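Local coordinates for flagellar hook associated protein type 3 FlgL (Legionella pneumophila subsp. pneumophila, PDB 5YTI) that probably serves as a structural junction protein of the bacterial flagellum, joining hook to filament as a member of the flagellin family, at residues R302-N305 with N306-P310. Residues are numbered along the deposited sequence; the frame is centred on the assembly and turned at random.
Sequences RMIN and NLNKP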
# COMPACT_ATOMS: atom_id res chain seq x y z
N ARG A 302 4.28 10.18 14.14
CA ARG A 302 5.02 9.15 14.83
C ARG A 302 6.51 9.46 14.96
O ARG A 302 7.13 9.06 15.95
CB ARG A 302 4.87 7.83 14.09
CG ARG A 302 3.56 7.09 14.34
CD ARG A 302 3.83 5.60 14.48
NE ARG A 302 3.64 4.83 13.25
CZ ARG A 302 4.22 3.66 12.99
NH1 ARG A 302 3.94 3.07 11.85
NH2 ARG A 302 5.09 3.08 13.83
N MSE A 303 7.10 10.12 13.97
CA MSE A 303 8.53 10.44 14.06
C MSE A 303 8.71 11.44 15.15
O MSE A 303 9.72 11.40 15.87
CB MSE A 303 9.11 10.99 12.78
CG MSE A 303 9.41 9.97 11.68
SE MSE A 303 9.69 11.08 10.07
CE MSE A 303 11.18 12.20 10.66
N ILE A 304 7.72 12.33 15.29
CA ILE A 304 7.66 13.33 16.37
C ILE A 304 7.48 12.70 17.78
O ILE A 304 8.23 12.98 18.71
CB ILE A 304 6.51 14.34 16.15
CG1 ILE A 304 6.75 15.23 14.92
CG2 ILE A 304 6.27 15.19 17.39
CD1 ILE A 304 5.51 16.01 14.48
N ASN A 305 6.47 11.84 17.95
CA ASN A 305 6.33 11.15 19.21
C ASN A 305 7.66 10.52 19.60
O ASN A 305 8.03 10.58 20.76
CB ASN A 305 5.27 10.07 19.16
CG ASN A 305 3.87 10.62 18.98
OD1 ASN A 305 2.90 9.86 18.92
ND2 ASN A 305 3.74 11.94 18.90
N ASN A 306 8.38 9.94 18.64
CA ASN A 306 9.61 9.19 18.92
C ASN A 306 10.80 10.09 19.28
O ASN A 306 11.59 9.81 20.17
CB ASN A 306 9.98 8.38 17.69
CG ASN A 306 10.55 7.04 18.04
OD1 ASN A 306 9.90 6.26 18.71
ND2 ASN A 306 11.76 6.75 17.57
N LEU A 307 10.95 11.18 18.55
CA LEU A 307 12.01 12.11 18.87
C LEU A 307 11.86 12.69 20.27
O LEU A 307 12.84 13.18 20.82
CB LEU A 307 12.00 13.24 17.84
CG LEU A 307 12.52 12.73 16.52
CD1 LEU A 307 12.35 13.80 15.46
CD2 LEU A 307 13.97 12.33 16.72
N ASN A 308 10.65 12.65 20.81
CA ASN A 308 10.33 13.16 22.16
C ASN A 308 10.41 12.11 23.28
O ASN A 308 10.23 12.45 24.43
CB ASN A 308 8.92 13.78 22.17
CG ASN A 308 8.88 15.15 21.50
OD1 ASN A 308 9.82 15.95 21.59
ND2 ASN A 308 7.77 15.42 20.82
N LYS A 309 10.67 10.85 22.96
CA LYS A 309 10.76 9.84 24.00
C LYS A 309 12.00 10.12 24.83
O LYS A 309 12.92 10.75 24.35
CB LYS A 309 10.90 8.43 23.41
CG LYS A 309 9.71 7.94 22.61
CD LYS A 309 8.49 7.65 23.48
CE LYS A 309 7.22 8.23 22.85
NZ LYS A 309 6.03 8.12 23.74
N PRO A 310 12.03 9.63 26.08
CA PRO A 310 13.30 9.62 26.81
C PRO A 310 14.41 8.95 26.00
O PRO A 310 14.23 7.84 25.54
CB PRO A 310 12.98 8.79 28.06
CG PRO A 310 11.50 8.89 28.25
CD PRO A 310 10.91 9.11 26.88
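Met303 and Leu307, one turn apart, sit where helix 296-307 of this flagellin-family helical bundle runs out, and the backbone shows how it stops. Three i to i+4 hydrogen bonds carry the regular pattern: Asn306 N to Arg302 O at 3.1 Å, Leu307 N to Met303 O at 3.0 Å with an N-H...O angle of 157°, and Asn308 N to Ile304 O at 3.2 Å, less straight at 137°. The departure starts at Asn308 N, which also bonds Asn305 O weakly; then Lys309 N turns back to Asn306 O at 3.1 Å, an i to i+3 bond in the last turn before Pro310.

The apolar side chains look outward into the bundle: selenomethionine Met303 and Leu307 both reach Ile93 of helix 49-96, and Ile304 packs on Ala114 of helix 104-125. On Arg302, NH2 forms a salt bridge with Glu323 of the third neighbour, helix 316-374, and NH1 a second with Glu294, just ahead of helix 296-307.

Ile304 and Asn308 run side by side. With chi1 of Ile304 at -67°, CG1 lies beside the backbone N and the methyl CG2 falls anti to it, meeting Asn308 ND2 at 3.8 Å. Lys309 instead bends at chi2 and chi3, which lays its aliphatic chain alongside Asn305 O, with Lys309 CG 3.6 Å from that oxygen.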